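Local coordinates for putative major capsid protein (Cafeteriavirus-dependent mavirus, PDB 6G44) that probably forms the icosahedral shell of a marine virophage, each chain folding into a double jelly-roll and three chains assembling into a capsomer, at residues N161-G166 against M174-G179; D218-R223 against I286-P291; L321-M326 against N449-A454; I59-P64 against V230-Q235. All coordinates share one frame; numbering follows the deposited sequence.

Contact 1 (N161-G166 against M174-G179); sequences NPYRQG and MSRGLG. With SO4 (sulfate ion), chain K.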
# COMPACT_ATOMS: atom_id res chain seq x y z
N ASN C 161 -1.84 -12.43 -12.81
CA ASN C 161 -2.74 -13.57 -12.94
C ASN C 161 -3.48 -13.75 -11.63
O ASN C 161 -2.90 -14.26 -10.67
CB ASN C 161 -1.93 -14.84 -13.26
CG ASN C 161 -2.77 -16.10 -13.21
OD1 ASN C 161 -4.00 -16.02 -13.17
ND2 ASN C 161 -2.11 -17.27 -13.19
N PRO C 162 -4.76 -13.36 -11.59
CA PRO C 162 -5.51 -13.47 -10.34
C PRO C 162 -5.79 -14.93 -9.93
O PRO C 162 -6.21 -15.16 -8.82
CB PRO C 162 -6.80 -12.73 -10.64
CG PRO C 162 -6.99 -12.92 -12.09
CD PRO C 162 -5.62 -12.89 -12.69
N TYR C 163 -5.50 -15.90 -10.81
CA TYR C 163 -5.65 -17.31 -10.39
C TYR C 163 -4.38 -17.93 -9.87
O TYR C 163 -4.37 -19.12 -9.56
CB TYR C 163 -6.34 -18.14 -11.50
CG TYR C 163 -7.63 -17.49 -11.96
CD1 TYR C 163 -8.55 -16.94 -11.05
CD2 TYR C 163 -7.94 -17.39 -13.32
CE1 TYR C 163 -9.68 -16.27 -11.48
CE2 TYR C 163 -9.09 -16.75 -13.75
CZ TYR C 163 -9.96 -16.19 -12.84
OH TYR C 163 -11.09 -15.50 -13.20
N ARG C 164 -3.37 -17.09 -9.59
CA ARG C 164 -2.19 -17.59 -8.90
C ARG C 164 -2.76 -17.98 -7.50
O ARG C 164 -3.52 -17.25 -6.84
CB ARG C 164 -1.20 -16.43 -8.67
CG ARG C 164 -0.29 -16.23 -9.89
CD ARG C 164 0.43 -14.88 -9.96
NE ARG C 164 1.50 -14.77 -8.95
CZ ARG C 164 2.22 -13.69 -8.67
NH1 ARG C 164 2.05 -12.54 -9.32
NH2 ARG C 164 3.12 -13.75 -7.71
N GLN C 165 -2.34 -19.16 -7.08
CA GLN C 165 -2.73 -19.64 -5.75
C GLN C 165 -1.97 -18.88 -4.67
O GLN C 165 -1.09 -18.06 -4.96
CB GLN C 165 -2.57 -21.13 -5.66
CG GLN C 165 -1.21 -21.69 -5.77
CD GLN C 165 -1.26 -23.22 -5.61
OE1 GLN C 165 -0.50 -23.79 -4.86
NE2 GLN C 165 -2.14 -23.88 -6.38
N GLY C 166 -2.37 -19.09 -3.42
CA GLY C 166 -1.75 -18.39 -2.30
C GLY C 166 -0.25 -18.54 -2.22
O GLY C 166 0.47 -17.59 -2.00
N MET C 174 -4.27 -9.55 -4.41
CA MET C 174 -4.14 -9.69 -5.86
C MET C 174 -4.80 -10.96 -6.37
O MET C 174 -5.01 -11.13 -7.58
CB MET C 174 -2.66 -9.78 -6.28
CG MET C 174 -1.84 -8.53 -5.97
SD MET C 174 -2.42 -7.15 -6.95
CE MET C 174 -3.44 -6.32 -5.74
N SER C 175 -5.09 -11.88 -5.45
CA SER C 175 -5.50 -13.23 -5.84
C SER C 175 -6.99 -13.53 -5.65
O SER C 175 -7.55 -13.28 -4.57
CB SER C 175 -4.69 -14.25 -5.04
OG SER C 175 -5.13 -15.60 -5.35
N ARG C 176 -7.60 -14.11 -6.69
CA ARG C 176 -8.91 -14.79 -6.62
C ARG C 176 -8.75 -16.30 -6.78
O ARG C 176 -9.73 -17.01 -7.08
CB ARG C 176 -9.83 -14.24 -7.71
CG ARG C 176 -9.99 -12.73 -7.72
CD ARG C 176 -11.15 -12.22 -8.59
NE ARG C 176 -11.10 -12.74 -9.97
CZ ARG C 176 -10.56 -12.13 -11.03
NH1 ARG C 176 -9.96 -10.94 -10.93
NH2 ARG C 176 -10.57 -12.74 -12.20
N GLY C 177 -7.54 -16.78 -6.53
CA GLY C 177 -7.19 -18.18 -6.78
C GLY C 177 -7.40 -19.04 -5.56
O GLY C 177 -7.83 -18.57 -4.50
N LEU C 178 -7.03 -20.30 -5.71
CA LEU C 178 -7.22 -21.28 -4.64
C LEU C 178 -6.18 -21.07 -3.55
O LEU C 178 -5.10 -20.52 -3.80
CB LEU C 178 -7.12 -22.69 -5.20
CG LEU C 178 -8.07 -22.98 -6.37
CD1 LEU C 178 -7.80 -24.39 -6.92
CD2 LEU C 178 -9.51 -22.75 -6.01
N GLY C 179 -6.50 -21.47 -2.33
CA GLY C 179 -5.49 -21.51 -1.29
C GLY C 179 -4.98 -20.13 -0.87
O GLY C 179 -3.84 -20.00 -0.48
S SO4 K . 5.57 -10.79 -8.33
O1 SO4 K . 6.30 -11.71 -9.24
O2 SO4 K . 4.21 -10.48 -8.86
O3 SO4 K . 6.38 -9.53 -8.23
O4 SO4 K . 5.47 -11.49 -7.01
O HOH W 1 -5.77 -21.05 -8.24
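Two turns, an Asx turn that overlaps a type I beta turn over N161-R164 and an ST turn at S175, interlock in the long loop before strand 183-186 of this double jelly-roll capsid protein. R176 organises the side chains. Its CG lies anti to the carbonyl carbon and its chain bends at chi3 (-53°), which lays the guanidinium alongside P162, P162 CB 3.6 Å above its plane. The ring of Y163 stands almost perpendicular to it, planes 87° apart, so that R176 NH2 reaches Y163 OH at 3.0 Å within the guanidinium plane. D149 forms a salt bridge with the same NH2, while L98 O and D147 O take NE and NH1, so all three nitrogens of the buried guanidinium are bonded. R164 turns the other way; E168 O takes NH2 and M159 O NH1, and NH1 also meets a sulfate, probably from the crystallisation liquor, that R164 NH1 of the second subunit binds too. Backbone bonds R176 N to P162 O and G166 N to L178 O tie the two segments together. S175 OG, anti to its own N, donates to R164 O at 2.7 Å, nearly along the C=O axis, and accepts from G177 N at 2.9 Å.

Contact 2 (D218-R223 against I286-P291); sequences DPVPFR and IIYNTP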
# COMPACT_ATOMS: atom_id res chain seq x y z
N ASP C 218 -16.90 -0.76 10.42
CA ASP C 218 -17.62 -0.09 11.50
C ASP C 218 -18.97 0.48 11.03
O ASP C 218 -19.22 1.69 11.12
CB ASP C 218 -16.71 1.01 12.06
CG ASP C 218 -17.23 1.63 13.33
OD1 ASP C 218 -17.88 0.97 14.15
OD2 ASP C 218 -16.94 2.84 13.50
N PRO C 219 -19.86 -0.40 10.54
CA PRO C 219 -21.16 0.06 10.06
C PRO C 219 -22.12 0.39 11.21
O PRO C 219 -22.10 -0.29 12.25
CB PRO C 219 -21.69 -1.14 9.26
CG PRO C 219 -21.07 -2.32 9.88
CD PRO C 219 -19.75 -1.87 10.47
N VAL C 220 -22.93 1.42 11.00
CA VAL C 220 -24.00 1.75 11.95
C VAL C 220 -25.00 0.57 11.99
O VAL C 220 -25.45 0.12 10.93
CB VAL C 220 -24.70 3.04 11.55
CG1 VAL C 220 -25.81 3.36 12.53
CG2 VAL C 220 -23.68 4.19 11.55
N PRO C 221 -25.33 0.05 13.19
CA PRO C 221 -26.30 -1.04 13.32
C PRO C 221 -27.72 -0.64 12.95
O PRO C 221 -28.08 0.54 13.04
CB PRO C 221 -26.24 -1.36 14.82
CG PRO C 221 -24.99 -0.76 15.32
CD PRO C 221 -24.78 0.44 14.49
N PHE C 222 -28.50 -1.64 12.54
CA PHE C 222 -29.96 -1.52 12.45
C PHE C 222 -30.61 -1.85 13.79
O PHE C 222 -30.04 -2.58 14.58
CB PHE C 222 -30.47 -2.40 11.32
CG PHE C 222 -30.04 -1.92 9.97
CD1 PHE C 222 -30.61 -0.77 9.44
CD2 PHE C 222 -29.05 -2.59 9.25
CE1 PHE C 222 -30.21 -0.29 8.22
CE2 PHE C 222 -28.65 -2.09 8.02
CZ PHE C 222 -29.23 -0.96 7.52
N ARG C 223 -31.80 -1.31 14.01
CA ARG C 223 -32.52 -1.37 15.29
C ARG C 223 -33.89 -2.06 15.11
O ARG C 223 -34.69 -1.63 14.28
CB ARG C 223 -32.70 0.07 15.83
CG ARG C 223 -33.54 0.21 17.12
CD ARG C 223 -33.89 1.63 17.51
NE ARG C 223 -34.44 2.44 16.40
CZ ARG C 223 -34.58 3.75 16.44
NH1 ARG C 223 -34.29 4.42 17.55
NH2 ARG C 223 -35.02 4.40 15.38
N ILE C 286 -32.92 7.42 13.37
CA ILE C 286 -31.54 7.12 12.94
C ILE C 286 -31.50 7.25 11.43
O ILE C 286 -32.39 6.77 10.73
CB ILE C 286 -31.08 5.71 13.39
CG1 ILE C 286 -31.22 5.55 14.92
CG2 ILE C 286 -29.63 5.48 12.97
CD1 ILE C 286 -31.14 4.13 15.39
N ILE C 287 -30.44 7.87 10.93
CA ILE C 287 -30.26 8.15 9.48
C ILE C 287 -29.12 7.26 8.92
O ILE C 287 -28.07 7.12 9.56
CB ILE C 287 -29.92 9.62 9.27
CG1 ILE C 287 -31.06 10.50 9.81
CG2 ILE C 287 -29.64 9.92 7.80
CD1 ILE C 287 -30.79 11.98 9.85
N TYR C 288 -29.36 6.64 7.76
CA TYR C 288 -28.37 5.77 7.06
C TYR C 288 -28.15 6.31 5.65
O TYR C 288 -29.09 6.63 4.94
CB TYR C 288 -28.87 4.33 6.94
CG TYR C 288 -29.15 3.69 8.27
CD1 TYR C 288 -30.33 3.98 8.93
CD2 TYR C 288 -28.24 2.83 8.88
CE1 TYR C 288 -30.59 3.42 10.17
CE2 TYR C 288 -28.49 2.28 10.13
CZ TYR C 288 -29.67 2.60 10.77
OH TYR C 288 -29.94 2.07 12.00
N ASN C 289 -26.88 6.36 5.26
CA ASN C 289 -26.50 6.73 3.90
C ASN C 289 -26.70 5.48 3.03
O ASN C 289 -26.10 4.44 3.28
CB ASN C 289 -25.02 7.17 3.90
CG ASN C 289 -24.65 7.97 2.67
OD1 ASN C 289 -25.38 8.05 1.73
ND2 ASN C 289 -23.51 8.65 2.75
N THR C 290 -27.60 5.57 2.05
CA THR C 290 -27.99 4.43 1.23
C THR C 290 -28.11 4.87 -0.23
O THR C 290 -29.21 4.99 -0.76
CB THR C 290 -29.32 3.79 1.73
OG1 THR C 290 -30.33 4.80 1.77
CG2 THR C 290 -29.13 3.20 3.10
N PRO C 291 -26.96 5.10 -0.90
CA PRO C 291 -26.97 5.61 -2.28
C PRO C 291 -27.84 4.82 -3.23
O PRO C 291 -27.92 3.60 -3.11
CB PRO C 291 -25.50 5.51 -2.71
CG PRO C 291 -24.70 5.34 -1.47
CD PRO C 291 -25.59 4.81 -0.40
O HOH W 2 -32.45 0.93 12.34
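Y288 lays its ring against that of F222 in an offset stack, centroids 4.6 Å apart and planes at 20°. F222 CE1 stands over the rim of the tyrosine face, 3.6 Å from Y288 CE2. In both residues CG is anti to the carbonyl carbon, and from there the two side chains cross obliquely until the rings overlap. V220 approaches the same ring obliquely, its CG1, anti to the backbone N, coming 3.8 Å from Y288 CE2.

The phenol reaches past the stack to the backbone of the loop that leads into strand 222-235. Y288 OH donates at 2.6 Å to P221 O, which lies near the ring plane and takes the bond on a lone pair. One water donates to the same OH and accepts from R223 N, linking the hydroxyl to the next peptide.

Further along, R223 extends with CG anti to its N and bends at chi3 (49°), turning a flat face to I286. I286 CD1 sits over the centre of the guanidinium, 3.6 Å from R223 CZ. The edge of that group is used by P283 O, K284 O and S482 OG.

The contact thus joins the start of strand 222-235, in the sheet of the first jelly-roll, to strand 286-305, which pairs with strand 464-482 in the second. W23 of the third subunit packs on V220 and P221. The short phenol bond satisfies P221 O, whereas V220 O is buried without a partner, and the arginine charge is probably compensated by the two carbonyls and the hydroxyl at its edge.

Contact 3 (L321-M326 against N449-A454); sequences LTTHSM and NMQVQA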
# COMPACT_ATOMS: atom_id res chain seq x y z
N LEU C 321 -21.88 5.73 -30.22
CA LEU C 321 -23.23 5.49 -29.74
C LEU C 321 -23.66 6.74 -28.99
O LEU C 321 -22.87 7.36 -28.28
CB LEU C 321 -23.29 4.27 -28.82
CG LEU C 321 -23.26 2.88 -29.44
CD1 LEU C 321 -23.09 1.78 -28.40
CD2 LEU C 321 -24.55 2.65 -30.24
N THR C 322 -24.94 7.10 -29.16
CA THR C 322 -25.51 8.24 -28.49
C THR C 322 -26.84 7.85 -27.85
O THR C 322 -27.74 7.35 -28.54
CB THR C 322 -25.77 9.42 -29.46
OG1 THR C 322 -24.55 9.74 -30.17
CG2 THR C 322 -26.25 10.64 -28.73
N THR C 323 -26.99 8.10 -26.55
CA THR C 323 -28.25 7.79 -25.87
C THR C 323 -29.37 8.64 -26.45
O THR C 323 -29.13 9.70 -27.01
CB THR C 323 -28.22 8.07 -24.35
OG1 THR C 323 -28.06 9.47 -24.11
CG2 THR C 323 -27.10 7.27 -23.66
N HIS C 324 -30.59 8.17 -26.28
CA HIS C 324 -31.74 9.04 -26.42
C HIS C 324 -31.67 10.07 -25.29
O HIS C 324 -30.87 9.92 -24.34
CB HIS C 324 -33.02 8.22 -26.35
CG HIS C 324 -33.15 7.20 -27.44
ND1 HIS C 324 -33.06 7.53 -28.77
CD2 HIS C 324 -33.31 5.86 -27.39
CE1 HIS C 324 -33.19 6.43 -29.50
NE2 HIS C 324 -33.34 5.41 -28.69
N SER C 325 -32.46 11.13 -25.37
CA SER C 325 -32.50 12.11 -24.29
C SER C 325 -33.01 11.44 -23.03
O SER C 325 -33.98 10.68 -23.07
CB SER C 325 -33.37 13.33 -24.68
OG SER C 325 -33.34 14.32 -23.67
N MET C 326 -32.30 11.66 -21.93
CA MET C 326 -32.65 11.10 -20.63
C MET C 326 -33.21 12.21 -19.75
O MET C 326 -32.50 13.18 -19.42
CB MET C 326 -31.40 10.48 -19.97
CG MET C 326 -30.83 9.33 -20.77
SD MET C 326 -29.25 8.72 -20.12
CE MET C 326 -28.10 10.00 -20.62
N ASN C 449 -32.42 17.46 -18.77
CA ASN C 449 -32.35 16.45 -19.83
C ASN C 449 -30.89 16.28 -20.22
O ASN C 449 -30.19 17.26 -20.39
CB ASN C 449 -33.17 16.88 -21.04
CG ASN C 449 -34.64 17.07 -20.71
OD1 ASN C 449 -35.28 16.18 -20.17
ND2 ASN C 449 -35.17 18.24 -21.04
N MET C 450 -30.44 15.02 -20.30
CA MET C 450 -29.05 14.70 -20.66
C MET C 450 -29.01 13.75 -21.85
O MET C 450 -29.81 12.83 -21.96
CB MET C 450 -28.34 14.07 -19.46
CG MET C 450 -26.87 13.71 -19.73
SD MET C 450 -26.04 12.85 -18.36
CE MET C 450 -25.61 14.25 -17.39
N GLN C 451 -28.00 13.93 -22.70
CA GLN C 451 -27.69 13.00 -23.75
C GLN C 451 -26.17 12.76 -23.70
O GLN C 451 -25.41 13.70 -23.47
CB GLN C 451 -28.10 13.59 -25.11
CG GLN C 451 -27.99 12.66 -26.29
CD GLN C 451 -28.81 13.16 -27.48
OE1 GLN C 451 -28.68 14.31 -27.88
NE2 GLN C 451 -29.65 12.30 -28.04
N VAL C 452 -25.78 11.51 -23.88
CA VAL C 452 -24.36 11.11 -23.85
C VAL C 452 -23.98 10.44 -25.16
O VAL C 452 -24.62 9.48 -25.57
CB VAL C 452 -24.11 10.14 -22.67
CG1 VAL C 452 -22.70 9.57 -22.70
CG2 VAL C 452 -24.38 10.87 -21.35
N GLN C 453 -22.92 10.95 -25.80
CA GLN C 453 -22.31 10.34 -26.98
C GLN C 453 -20.96 9.75 -26.54
O GLN C 453 -20.18 10.48 -25.93
CB GLN C 453 -22.08 11.40 -28.05
CG GLN C 453 -21.33 10.91 -29.28
CD GLN C 453 -20.82 12.02 -30.15
OE1 GLN C 453 -19.65 12.40 -30.06
NE2 GLN C 453 -21.71 12.61 -30.95
N ALA C 454 -20.71 8.49 -26.84
CA ALA C 454 -19.42 7.85 -26.56
C ALA C 454 -18.83 7.36 -27.87
O ALA C 454 -19.54 6.71 -28.64
CB ALA C 454 -19.58 6.66 -25.63
O HOH W 3 -24.37 12.29 -31.14
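T323 holds OG1 between its backbone N and carbonyl carbon (chi1 65°), the crowded position, while Q451 runs out extended with CG anti to N (chi1 -173°); together these torsions patch a break in an antiparallel pairing. L321 and A454 form a hydrogen-bonded pair, as do M326 and M450, but the register slips by one residue between them. In the gap, T323 N still donates to V452 O at 2.9 Å. V452 N finds T323 OG1 at 3.1 Å along a nearly straight bond (170°), and OG1 donates to H324 O. Q451 brings its amide up to the detour, NE2 reaching T323 O at 2.8 Å in the planes of both groups, its CG lying against T322 CG2. On the same face, one water links T322 OG1 with Q453 NE2. On the buried face M326 bends at chi3, so that its CE rests 3.9 Å from V452 CG2 and touches M450 CG. The pairing attaches strand 319-328, an outermost strand within the chain, to a four-stranded sheet, with strand 464-482 beneath. Hydroxyl and carboxamide thus stand in for backbone groups, so T323 O, H324 O and V452 N keep partners although the ladder is interrupted.

Contact 4 (I59-P64 against V230-Q235); sequences ITFNQP and VILDGQ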
# COMPACT_ATOMS: atom_id res chain seq x y z
N ILE C 59 -34.25 -17.21 -3.42
CA ILE C 59 -33.81 -17.61 -2.09
C ILE C 59 -34.29 -16.54 -1.13
O ILE C 59 -34.10 -15.37 -1.40
CB ILE C 59 -32.26 -17.70 -2.03
CG1 ILE C 59 -31.75 -18.79 -2.98
CG2 ILE C 59 -31.80 -17.95 -0.59
CD1 ILE C 59 -30.31 -18.55 -3.46
N THR C 60 -34.98 -16.94 -0.06
CA THR C 60 -35.54 -16.01 0.90
C THR C 60 -35.07 -16.32 2.31
O THR C 60 -35.16 -17.46 2.80
CB THR C 60 -37.08 -16.06 0.86
OG1 THR C 60 -37.52 -15.59 -0.41
CG2 THR C 60 -37.67 -15.16 1.96
N PHE C 61 -34.57 -15.26 2.96
CA PHE C 61 -34.32 -15.28 4.40
C PHE C 61 -35.43 -14.50 5.08
O PHE C 61 -35.79 -13.40 4.64
CB PHE C 61 -32.94 -14.68 4.74
CG PHE C 61 -31.81 -15.38 4.08
CD1 PHE C 61 -31.26 -16.52 4.61
CD2 PHE C 61 -31.34 -14.93 2.85
CE1 PHE C 61 -30.25 -17.20 3.96
CE2 PHE C 61 -30.33 -15.60 2.20
CZ PHE C 61 -29.78 -16.73 2.76
N ASN C 62 -35.99 -15.08 6.14
CA ASN C 62 -37.09 -14.42 6.87
C ASN C 62 -36.80 -14.69 8.33
O ASN C 62 -37.02 -15.78 8.83
CB ASN C 62 -38.45 -15.00 6.43
CG ASN C 62 -39.62 -14.32 7.10
OD1 ASN C 62 -39.51 -13.81 8.20
ND2 ASN C 62 -40.77 -14.32 6.42
N GLN C 63 -36.26 -13.68 8.99
CA GLN C 63 -35.80 -13.85 10.36
C GLN C 63 -35.90 -12.54 11.14
O GLN C 63 -34.96 -11.73 11.15
CB GLN C 63 -34.37 -14.42 10.41
CG GLN C 63 -33.89 -14.67 11.83
CD GLN C 63 -34.79 -15.67 12.52
OE1 GLN C 63 -34.76 -16.86 12.20
NE2 GLN C 63 -35.60 -15.20 13.48
N PRO C 64 -37.02 -12.32 11.83
CA PRO C 64 -37.06 -11.21 12.76
C PRO C 64 -35.88 -11.25 13.76
O PRO C 64 -35.53 -12.33 14.25
CB PRO C 64 -38.40 -11.42 13.47
CG PRO C 64 -39.24 -12.13 12.45
CD PRO C 64 -38.29 -13.11 11.86
N VAL C 230 -34.89 -10.96 3.43
CA VAL C 230 -33.89 -10.70 2.38
C VAL C 230 -34.24 -11.70 1.29
O VAL C 230 -34.08 -12.91 1.48
CB VAL C 230 -32.46 -10.85 2.88
CG1 VAL C 230 -31.45 -10.74 1.75
CG2 VAL C 230 -32.18 -9.79 3.96
N ILE C 231 -34.68 -11.17 0.15
CA ILE C 231 -35.17 -11.99 -0.96
C ILE C 231 -34.23 -11.81 -2.15
O ILE C 231 -34.07 -10.67 -2.64
CB ILE C 231 -36.60 -11.59 -1.34
CG1 ILE C 231 -37.54 -11.70 -0.13
CG2 ILE C 231 -37.14 -12.47 -2.48
CD1 ILE C 231 -38.73 -10.77 -0.20
N LEU C 232 -33.63 -12.91 -2.58
CA LEU C 232 -32.58 -12.86 -3.64
C LEU C 232 -33.06 -13.58 -4.90
O LEU C 232 -33.60 -14.69 -4.82
CB LEU C 232 -31.32 -13.54 -3.17
CG LEU C 232 -30.77 -13.09 -1.82
CD1 LEU C 232 -29.57 -13.94 -1.43
CD2 LEU C 232 -30.41 -11.62 -1.85
N ASP C 233 -32.80 -12.97 -6.05
CA ASP C 233 -32.88 -13.69 -7.33
C ASP C 233 -31.55 -14.44 -7.45
O ASP C 233 -30.54 -13.84 -7.87
CB ASP C 233 -33.10 -12.72 -8.49
CG ASP C 233 -32.99 -13.35 -9.87
OD1 ASP C 233 -32.99 -14.57 -10.00
OD2 ASP C 233 -32.91 -12.53 -10.82
N GLY C 234 -31.50 -15.67 -7.01
CA GLY C 234 -30.27 -16.45 -6.98
C GLY C 234 -29.81 -16.89 -8.36
O GLY C 234 -30.53 -17.61 -9.05
N GLN C 235 -28.65 -16.40 -8.80
CA GLN C 235 -28.05 -16.80 -10.06
C GLN C 235 -26.61 -17.22 -9.82
O GLN C 235 -25.69 -16.72 -10.50
CB GLN C 235 -28.15 -15.68 -11.11
CG GLN C 235 -29.56 -15.30 -11.49
CD GLN C 235 -30.26 -16.40 -12.27
OE1 GLN C 235 -29.63 -17.20 -12.98
NE2 GLN C 235 -31.58 -16.47 -12.10
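Strands 59-62 and 230-235 run antiparallel, their short axes 4.7 Å apart at closest approach and 173° between directions, with I59-L232 and F61-V230 as hydrogen-bonded pairs flanking the non-hydrogen-bonded pair T60-I231. The bond from F61 N to V230 O, at 2.8 Å and 177°, is practically straight, and L232 N meets I59 O nearly along the C=O axis.

The side chains of I59, F61, V230 and L232 share the buried face. F61 has CG anti to its carbonyl carbon (chi1 -59°), which swings the ring across the partner strand edge-on: V230 O lies near the ring plane beside CD2, and L232 CD1 meets CE2 at 4.1 Å. I59, with CG1 also anti to its carbonyl carbon, sends CD1 to G234 CA, 4.1 Å away, where a side chain would collide with it. L75, M268 and I45 meet the phenylalanine from strands 74-84, 258-273 and 43-45, and F264 and I266 receive I59, so this face looks into the first jelly-roll barrel.

On the other face T60 and I231 lie side by side, pointing the same way, with T60 OG1 3.8 Å from I231 CG2. The neighbouring strand 110-114 bonds to I231 through V111. The chemistry is divided: paired peptides satisfy one another within the sheet, while on the buried face apolar groups pack by van der Waals contact and exclude water, with no charge or side-chain hydrogen bond across the strands.

Overall arrangement
Along the chain, contact 1 falls within the long excursion between the two segments of contact 4, contact 2 crosses contact 4 in order, and contact 3 comes last. Contacts 2 and 4 both use strand 222-235, one at its start and the other at its end, with centres about 20 Å apart. Contact 2 then passes from that first-jelly-roll sheet to strand 286-305 of the second; strand 319-328 of contact 3 follows next. Contacts 1 and 3 lie on opposite sides of the chain's centre, about 40 Å between their centres. Contacts 1 and 2 touch the third subunit, whereas 3 and 4 stay within one chain, so contact 2 serves barrel and trimer interface alike.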